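Local coordinates for amidase, hydantoinase/carbamoylase family (Burkholderia ambifaria, PDB 5TP4), which probably hydrolyses N-carbamoyl-L-amino acids as a zinc-dependent amidase of the peptidase M20 family, with two zinc ions expected per subunit, at residues B[36-41]-B[93-98]; B[25-30]-B[51-56]; B[214-219]-B[359-364]. All coordinates share one frame; numbering follows the deposited sequence.

How the interactions relate
Interactions 1 and 2 adjoin each other, their centres about 12 Å apart, and are joined through R40 of interaction 1: its guanidinium reaches L93 in interaction 1, while its NH1 probably donates a hydrogen bond to the carbonyl O of I30 in interaction 2, NH1 to O 3.1 Å. V38 also packs its methyls against the backbone of A28 and I30. The loop 93-98 follows the zinc ligand H92, and the side chain of Q96 comes within about 5 Å of a bound zinc ion; M27 of interaction 2 is about 13 Å from one. Interaction 3, centred about 24 Å from interaction 1, approaches the metals from another part of the fold, with the side chain of S362 about 9 Å from zinc.

Interaction 1: B[36-41]-B[93-98]; sequences GGVRRL and LDTQPE
The metal-site loop 93-98, which follows the zinc ligand H92, lies against the loop 36-41, and T95 and R40 carry most of the polar contact. The hydroxyl OG1 of T95 accepts the backbone N of R40 at 2.7 Å, in a nearly straight bond of 162°, and gives its own proton to the carbonyl O of Q96. OG1 can face both because it lies between its own backbone N and carbonyl carbon (chi1 69°). In return T95 N donates to R40 O at 3.0 Å, from above the carbonyl plane. R40 NH2 bonds L93 O at 3.0 Å, in the carbonyl plane and on a lone pair, with a weak second bond from NE; L93 O lies at the guanidinium edge, tilted 25° from its plane. V38 CG1 meets T95 CG2 at 3.7 Å, and the extended R39 chain passes P97 O, its CG 3.3 Å away. Behind this loop, D94 accepts the backbone amides of E137 and E138, while Q96 NE2 bonds E138 OE1; both glutamates are zinc-binding residues. L93 O, T95 N and Q96 O are thus bonded without a salt bridge, and the guanidinium, whose NH1 bonds I30 O, would probably polarise L93 O.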
loop_
_atom_site.group_PDB
_atom_site.type_symbol
_atom_site.label_atom_id
_atom_site.label_comp_id
_atom_site.label_asym_id
_atom_site.label_seq_id
_atom_site.Cartn_x
_atom_site.Cartn_y
_atom_site.Cartn_z
ATOM N N GLY B 36 9.764 6.396 -28.071
ATOM C CA GLY B 36 11.121 6.778 -28.366
ATOM C C GLY B 36 12.166 5.933 -27.685
ATOM O O GLY B 36 13.345 6.308 -27.693
ATOM N N GLY B 37 11.766 4.808 -27.095
ATOM C CA GLY B 37 12.671 3.859 -26.487
ATOM C C GLY B 37 12.907 2.673 -27.394
ATOM O O GLY B 37 12.740 2.742 -28.616
ATOM N N VAL B 38 13.308 1.564 -26.787
ATOM C CA VAL B 38 13.752 0.397 -27.534
ATOM C C VAL B 38 13.171 -0.833 -26.860
ATOM O O VAL B 38 13.268 -0.984 -25.637
ATOM C CB VAL B 38 15.289 0.309 -27.592
ATOM C CG1 VAL B 38 15.761 -1.001 -28.253
ATOM C CG2 VAL B 38 15.879 1.526 -28.318
ATOM N N ARG B 39 12.570 -1.711 -27.655
ATOM C CA ARG B 39 12.110 -3.010 -27.173
ATOM C C ARG B 39 12.782 -4.092 -28.005
ATOM O O ARG B 39 12.357 -4.358 -29.134
ATOM C CB ARG B 39 10.592 -3.112 -27.285
ATOM C CG ARG B 39 10.007 -4.373 -26.669
ATOM C CD ARG B 39 8.528 -4.432 -26.981
ATOM N NE ARG B 39 7.892 -5.615 -26.411
ATOM C CZ ARG B 39 7.125 -5.604 -25.322
ATOM N NH1 ARG B 39 6.879 -4.461 -24.688
ATOM N NH2 ARG B 39 6.593 -6.737 -24.873
ATOM N N ARG B 40 13.824 -4.714 -27.439
ATOM C CA ARG B 40 14.440 -5.918 -27.989
ATOM C C ARG B 40 14.505 -6.924 -26.835
ATOM O O ARG B 40 15.568 -7.187 -26.268
ATOM C CB ARG B 40 15.811 -5.641 -28.611
ATOM C CG ARG B 40 15.781 -4.707 -29.827
ATOM C CD ARG B 40 17.153 -4.687 -30.564
ATOM N NE ARG B 40 18.287 -4.301 -29.706
ATOM C CZ ARG B 40 18.742 -3.054 -29.567
ATOM N NH1 ARG B 40 18.173 -2.045 -30.214
ATOM N NH2 ARG B 40 19.765 -2.807 -28.752
ATOM N N LEU B 41 13.357 -7.509 -26.500
ATOM C CA LEU B 41 13.339 -8.550 -25.474
ATOM C C LEU B 41 14.162 -9.753 -25.921
ATOM O O LEU B 41 14.121 -10.164 -27.084
ATOM C CB LEU B 41 11.886 -8.957 -25.176
ATOM C CG LEU B 41 11.158 -7.942 -24.289
ATOM C CD1 LEU B 41 9.652 -8.142 -24.331
ATOM C CD2 LEU B 41 11.663 -8.072 -22.875
ATOM N N LEU B 93 22.767 -6.368 -25.610
ATOM C CA LEU B 93 21.906 -5.717 -26.591
ATOM C C LEU B 93 20.433 -5.866 -26.256
ATOM O O LEU B 93 19.625 -5.094 -26.774
ATOM C CB LEU B 93 22.169 -6.280 -27.986
ATOM C CG LEU B 93 23.543 -5.881 -28.555
ATOM C CD1 LEU B 93 23.833 -6.690 -29.820
ATOM C CD2 LEU B 93 23.615 -4.370 -28.839
ATOM N N ASP B 94 20.062 -6.806 -25.383
ATOM C CA ASP B 94 18.649 -6.956 -25.071
ATOM C C ASP B 94 18.175 -5.859 -24.106
ATOM O O ASP B 94 18.972 -5.167 -23.458
ATOM C CB ASP B 94 18.358 -8.360 -24.504
ATOM C CG ASP B 94 18.898 -8.572 -23.086
ATOM O OD1 ASP B 94 20.139 -8.536 -22.889
ATOM O OD2 ASP B 94 18.067 -8.825 -22.172
ATOM N N THR B 95 16.850 -5.690 -24.027
ATOM C CA THR B 95 16.268 -4.568 -23.292
ATOM C C THR B 95 15.137 -5.037 -22.394
ATOM O O THR B 95 14.628 -6.158 -22.512
ATOM C CB THR B 95 15.692 -3.493 -24.237
ATOM O OG1 THR B 95 14.530 -4.029 -24.906
ATOM C CG2 THR B 95 16.729 -3.076 -25.295
ATOM N N GLN B 96 14.706 -4.116 -21.539
ATOM C CA GLN B 96 13.424 -4.208 -20.859
ATOM C C GLN B 96 12.289 -4.048 -21.874
ATOM O O GLN B 96 12.527 -3.686 -23.032
ATOM C CB GLN B 96 13.340 -3.130 -19.781
ATOM C CG GLN B 96 14.249 -3.401 -18.609
ATOM C CD GLN B 96 13.696 -4.485 -17.707
ATOM O OE1 GLN B 96 12.481 -4.568 -17.490
ATOM N NE2 GLN B 96 14.577 -5.336 -17.192
ATOM N N PRO B 97 11.032 -4.301 -21.464
ATOM C CA PRO B 97 9.900 -4.027 -22.365
ATOM C C PRO B 97 9.888 -2.626 -22.946
ATOM O O PRO B 97 9.498 -2.434 -24.106
ATOM C CB PRO B 97 8.685 -4.262 -21.457
ATOM C CG PRO B 97 9.140 -5.330 -20.549
ATOM C CD PRO B 97 10.594 -5.026 -20.257
ATOM N N GLU B 98 10.270 -1.637 -22.152
ATOM C CA GLU B 98 10.397 -0.253 -22.599
ATOM C C GLU B 98 11.801 0.202 -22.205
ATOM O O GLU B 98 11.990 0.869 -21.187
ATOM C CB GLU B 98 9.308 0.608 -21.985
ATOM C CG GLU B 98 9.324 2.049 -22.452
ATOM C CD GLU B 98 9.016 2.199 -23.933
ATOM O OE1 GLU B 98 7.994 1.648 -24.405
ATOM O OE2 GLU B 98 9.810 2.874 -24.620
#

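Interaction 2: B[25-30]-B[51-56]; sequences ADMARI and RDLFAQ
M27 and L53 meet in a small apolar contact between two helices of the N-terminal part of the chain, the C-terminal end of helix 17-28 and the middle of helix 45-60. The tight part is built round the methyl CE of M27. CG of M27 stands anti to the backbone N (chi1 -177°), and bends at chi2 and chi3 bring CE to the second helix, 3.8 Å from the backbone N of F54 and 4.0 Å from F54 CB. The side chains of M27 and L53 slide past each other in opposite directions, with CE lying 4.0 Å from L53 CD2 and the sulfur SD 4.2 Å from that same methyl. M27 and F54 are buried here, and both also pack on L109 of helix 105-121, which covers them from a third helix.

The other side of the contact is looser, formed by exposed D26 with partly exposed I30 and L53, and no hydrogen bond links the segments. D26 offers only its carbonyl O, 4.3 Å from L53 CD2, and its side chain rests on W57 of helix 45-60. I30, just past the helix, adds a further apolar touch, and its side chain crosses that of L53 obliquely. The side chains of M27 and I30 both touch L53 CD2: its distance to I30 CG1, 4.0 Å, matches that to M27 CE.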
loop_
_atom_site.group_PDB
_atom_site.type_symbol
_atom_site.label_atom_id
_atom_site.label_comp_id
_atom_site.label_asym_id
_atom_site.label_seq_id
_atom_site.Cartn_x
_atom_site.Cartn_y
_atom_site.Cartn_z
ATOM N N ALA B 25 22.569 5.472 -32.815
ATOM C CA ALA B 25 21.321 5.894 -33.427
ATOM C C ALA B 25 20.759 4.795 -34.312
ATOM O O ALA B 25 19.548 4.544 -34.308
ATOM C CB ALA B 25 21.542 7.169 -34.235
ATOM N N ASP B 26 21.628 4.136 -35.091
ATOM C CA ASP B 26 21.182 3.073 -35.981
ATOM C C ASP B 26 20.660 1.876 -35.198
ATOM O O ASP B 26 19.623 1.305 -35.565
ATOM C CB ASP B 26 22.322 2.632 -36.910
ATOM C CG ASP B 26 22.609 3.648 -38.022
ATOM O OD1 ASP B 26 21.721 4.450 -38.379
ATOM O OD2 ASP B 26 23.731 3.620 -38.559
ATOM N N MET B 27 21.343 1.497 -34.108
ATOM C CA MET B 27 20.887 0.341 -33.340
ATOM C C MET B 27 19.580 0.659 -32.627
ATOM O O MET B 27 18.691 -0.197 -32.533
ATOM C CB MET B 27 21.964 -0.106 -32.349
ATOM C CG MET B 27 21.617 -1.363 -31.551
ATOM S SD MET B 27 21.351 -2.842 -32.568
ATOM C CE MET B 27 23.060 -3.267 -33.006
ATOM N N ALA B 28 19.411 1.903 -32.176
ATOM C CA ALA B 28 18.166 2.266 -31.514
ATOM C C ALA B 28 16.958 2.217 -32.442
ATOM O O ALA B 28 15.821 2.209 -31.952
ATOM C CB ALA B 28 18.304 3.646 -30.886
ATOM N N ARG B 29 17.157 2.184 -33.769
ATOM C CA ARG B 29 16.018 1.990 -34.664
ATOM C C ARG B 29 15.415 0.606 -34.528
ATOM O O ARG B 29 14.236 0.420 -34.846
ATOM C CB ARG B 29 16.417 2.161 -36.131
ATOM C CG ARG B 29 17.115 3.441 -36.516
ATOM C CD ARG B 29 16.304 4.638 -36.262
ATOM N NE ARG B 29 16.899 5.764 -36.977
ATOM C CZ ARG B 29 16.337 6.964 -37.057
ATOM N NH1 ARG B 29 15.168 7.180 -36.460
ATOM N NH2 ARG B 29 16.943 7.937 -37.733
ATOM N N ILE B 30 16.222 -0.375 -34.132
ATOM C CA ILE B 30 15.832 -1.786 -34.172
ATOM C C ILE B 30 15.011 -2.042 -32.916
ATOM O O ILE B 30 15.553 -2.055 -31.815
ATOM C CB ILE B 30 17.058 -2.712 -34.232
ATOM C CG1 ILE B 30 17.995 -2.285 -35.369
ATOM C CG2 ILE B 30 16.631 -4.197 -34.407
ATOM C CD1 ILE B 30 17.330 -2.291 -36.722
ATOM N N ARG B 51 21.151 -8.304 -32.750
ATOM C CA ARG B 51 22.329 -9.170 -32.760
ATOM C C ARG B 51 22.931 -9.238 -34.156
ATOM O O ARG B 51 24.153 -9.123 -34.326
ATOM C CB ARG B 51 21.934 -10.576 -32.304
ATOM C CG ARG B 51 21.572 -10.724 -30.845
ATOM C CD ARG B 51 20.726 -12.032 -30.643
ATOM N NE ARG B 51 20.732 -12.420 -29.237
ATOM C CZ ARG B 51 21.606 -13.281 -28.709
ATOM N NH1 ARG B 51 22.516 -13.868 -29.482
ATOM N NH2 ARG B 51 21.573 -13.552 -27.413
ATOM N N ASP B 52 22.072 -9.438 -35.168
ATOM C CA ASP B 52 22.538 -9.605 -36.540
ATOM C C ASP B 52 23.170 -8.330 -37.082
ATOM O O ASP B 52 24.175 -8.398 -37.802
ATOM C CB ASP B 52 21.378 -10.024 -37.441
ATOM C CG ASP B 52 21.061 -11.513 -37.343
ATOM O OD1 ASP B 52 21.727 -12.217 -36.559
ATOM O OD2 ASP B 52 20.150 -11.985 -38.067
ATOM N N LEU B 53 22.555 -7.171 -36.807
ATOM C CA LEU B 53 23.160 -5.888 -37.182
ATOM C C LEU B 53 24.543 -5.734 -36.561
ATOM O O LEU B 53 25.514 -5.426 -37.264
ATOM C CB LEU B 53 22.254 -4.735 -36.758
ATOM C CG LEU B 53 22.782 -3.343 -37.119
ATOM C CD1 LEU B 53 22.994 -3.278 -38.631
ATOM C CD2 LEU B 53 21.777 -2.243 -36.656
ATOM N N PHE B 54 24.648 -5.931 -35.234
ATOM C CA PHE B 54 25.941 -5.892 -34.550
ATOM C C PHE B 54 26.941 -6.864 -35.175
ATOM O O PHE B 54 28.107 -6.510 -35.404
ATOM C CB PHE B 54 25.742 -6.213 -33.071
ATOM C CG PHE B 54 27.021 -6.366 -32.303
ATOM C CD1 PHE B 54 27.870 -5.296 -32.117
ATOM C CD2 PHE B 54 27.359 -7.604 -31.770
ATOM C CE1 PHE B 54 29.068 -5.458 -31.406
ATOM C CE2 PHE B 54 28.542 -7.769 -31.050
ATOM C CZ PHE B 54 29.389 -6.683 -30.873
ATOM N N ALA B 55 26.515 -8.108 -35.434
ATOM C CA ALA B 55 27.459 -9.093 -35.963
ATOM C C ALA B 55 27.968 -8.653 -37.315
ATOM O O ALA B 55 29.154 -8.790 -37.627
ATOM C CB ALA B 55 26.810 -10.487 -36.092
ATOM N N GLN B 56 27.076 -8.099 -38.127
ATOM C CA GLN B 56 27.472 -7.639 -39.449
ATOM C C GLN B 56 28.531 -6.550 -39.345
ATOM O O GLN B 56 29.553 -6.584 -40.043
ATOM C CB GLN B 56 26.244 -7.125 -40.198
ATOM C CG GLN B 56 26.614 -6.453 -41.501
ATOM C CD GLN B 56 27.079 -7.454 -42.536
ATOM O OE1 GLN B 56 26.421 -8.476 -42.771
ATOM N NE2 GLN B 56 28.221 -7.174 -43.160
#

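Interaction 3: B[214-219]-B[359-364]. With EDO (1,2-ethanediol), chain T.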
loop_
_atom_site.group_PDB
_atom_site.type_symbol
_atom_site.label_atom_id
_atom_site.label_comp_id
_atom_site.label_asym_id
_atom_site.label_seq_id
_atom_site.Cartn_x
_atom_site.Cartn_y
_atom_site.Cartn_z
ATOM N N ILE B 214 34.708 5.882 -12.149
ATOM C CA ILE B 214 35.661 4.780 -11.947
ATOM C C ILE B 214 34.950 3.779 -11.041
ATOM O O ILE B 214 34.890 3.963 -9.828
ATOM C CB ILE B 214 36.971 5.273 -11.330
ATOM C CG1 ILE B 214 37.655 6.296 -12.232
ATOM C CG2 ILE B 214 37.938 4.086 -11.093
ATOM C CD1 ILE B 214 38.598 7.227 -11.471
ATOM N N VAL B 215 34.383 2.716 -11.617
ATOM C CA VAL B 215 33.447 1.896 -10.845
ATOM C C VAL B 215 34.231 0.942 -9.957
ATOM O O VAL B 215 35.121 0.229 -10.430
ATOM C CB VAL B 215 32.475 1.135 -11.768
ATOM C CG1 VAL B 215 31.418 0.495 -10.931
ATOM C CG2 VAL B 215 31.811 2.080 -12.772
ATOM N N THR B 216 33.876 0.895 -8.673
ATOM C CA THR B 216 34.672 0.118 -7.735
ATOM C C THR B 216 34.149 -1.296 -7.508
ATOM O O THR B 216 34.920 -2.160 -7.067
ATOM C CB THR B 216 34.786 0.865 -6.393
ATOM O OG1 THR B 216 33.497 1.065 -5.824
ATOM C CG2 THR B 216 35.389 2.222 -6.623
ATOM N N GLY B 217 32.893 -1.556 -7.820
ATOM C CA GLY B 217 32.277 -2.830 -7.510
ATOM C C GLY B 217 30.784 -2.639 -7.346
ATOM O O GLY B 217 30.247 -1.571 -7.621
ATOM N N GLY B 218 30.136 -3.703 -6.887
ATOM C CA GLY B 218 28.713 -3.678 -6.601
ATOM C C GLY B 218 28.488 -3.771 -5.102
ATOM O O GLY B 218 29.393 -4.152 -4.351
ATOM N N GLN B 219 27.283 -3.402 -4.671
ATOM C CA GLN B 219 26.915 -3.302 -3.265
ATOM C C GLN B 219 26.582 -4.662 -2.670
ATOM O O GLN B 219 26.180 -5.590 -3.370
ATOM C CB GLN B 219 25.672 -2.425 -3.121
ATOM C CG GLN B 219 25.910 -0.983 -3.481
ATOM C CD GLN B 219 24.649 -0.314 -3.951
ATOM O OE1 GLN B 219 23.843 -0.909 -4.667
ATOM N NE2 GLN B 219 24.480 0.945 -3.554
ATOM N N ARG B 359 35.531 7.930 -8.095
ATOM C CA ARG B 359 35.189 6.557 -7.743
ATOM C C ARG B 359 33.712 6.478 -7.377
ATOM O O ARG B 359 33.168 7.378 -6.719
ATOM C CB ARG B 359 36.059 6.071 -6.583
ATOM C CG ARG B 359 37.494 5.837 -6.991
ATOM C CD ARG B 359 38.375 5.491 -5.805
ATOM N NE ARG B 359 38.095 4.180 -5.219
ATOM C CZ ARG B 359 38.617 3.030 -5.640
ATOM N NH1 ARG B 359 39.431 3.003 -6.682
ATOM N NH2 ARG B 359 38.307 1.898 -5.018
ATOM N N ILE B 360 33.045 5.414 -7.836
ATOM C CA ILE B 360 31.604 5.281 -7.638
ATOM C C ILE B 360 31.260 3.798 -7.592
ATOM O O ILE B 360 31.896 2.982 -8.251
ATOM C CB ILE B 360 30.867 6.008 -8.794
ATOM C CG1 ILE B 360 29.346 5.966 -8.620
ATOM C CG2 ILE B 360 31.235 5.370 -10.151
ATOM C CD1 ILE B 360 28.638 7.056 -9.479
ATOM N N VAL B 361 30.273 3.438 -6.786
ATOM C CA VAL B 361 29.849 2.039 -6.739
ATOM C C VAL B 361 28.763 1.828 -7.792
ATOM O O VAL B 361 28.006 2.749 -8.112
ATOM C CB VAL B 361 29.371 1.673 -5.311
ATOM C CG1 VAL B 361 28.017 2.316 -4.992
ATOM C CG2 VAL B 361 29.350 0.165 -5.114
ATOM N N SER B 362 28.690 0.621 -8.366
ATOM C CA SER B 362 27.570 0.301 -9.245
ATOM C C SER B 362 26.339 0.006 -8.402
ATOM O O SER B 362 26.322 -0.958 -7.625
ATOM C CB SER B 362 27.907 -0.875 -10.158
ATOM O OG SER B 362 26.759 -1.165 -10.957
ATOM N N GLY B 363 25.302 0.852 -8.534
ATOM C CA GLY B 363 24.119 0.626 -7.736
ATOM C C GLY B 363 23.148 -0.380 -8.296
ATOM O O GLY B 363 22.165 -0.697 -7.628
ATOM N N ALA B 364 23.371 -0.880 -9.504
ATOM C CA ALA B 364 22.471 -1.880 -10.075
ATOM C C ALA B 364 23.288 -3.009 -10.697
ATOM O O ALA B 364 24.503 -2.908 -10.863
ATOM C CB ALA B 364 21.525 -1.260 -11.117
HETATM C C1 EDO T . 26.210 -6.752 -6.428
HETATM O O1 EDO T . 27.399 -6.584 -5.636
HETATM C C2 EDO T . 25.159 -7.505 -5.617
HETATM O O2 EDO T . 25.623 -8.830 -5.307
HETATM O O HOH W 1 25.016 -2.823 -6.448
#
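I214 O and I360 N join strand 212-229 to strand 357-362 in a parallel pairing that already includes a backbone bond between I214 and E358; O and N are 3.1 Å apart, with the donor above the carbonyl plane. The next bond runs the other way, from T216 N to I360 O at 2.9 Å, so I360 bonds through both its N and its O to residues on either side of V215. Beyond T216 the register shifts: S362 N donates to G217 O at 2.8 Å, nearly along the C=O axis. G217 has phi 153°, a backbone conformation in which a side chain would press on the preceding carbonyl.

Side chains fill in around these bonds. R359 is modelled in two conformers; in one of them the methyl CG2 of T216 lies over a face of its guanidinium, offset toward the rim, a contact that remains tentative. V215 CG1 reaches S362 CB at 3.8 Å, while V361 CG2 comes to 3.2 Å from G217 O. At the far end one water joins the segments, accepting from Q219 N and donating to Q219 OE1 and to S362 O. S362 OG turns back within its own segment to A364 O, in the carbonyl plane.

Further out, R296 donates to Q219 OE1, and Q219 NE2 bonds the carbonyl O of G236 of the second subunit. An ethanediol, probably from the crystallisation liquor, lies beside Q219 O. F381 of strand 377-382 packs on V215, I360 and S362, and helix 340-353 covers I214 and R359. This parallel pair belongs to the mixed central sheet that strand 377-382 links to the zinc-ligand strand 193-199, as in the catalytic domain of M20 metallopeptidases.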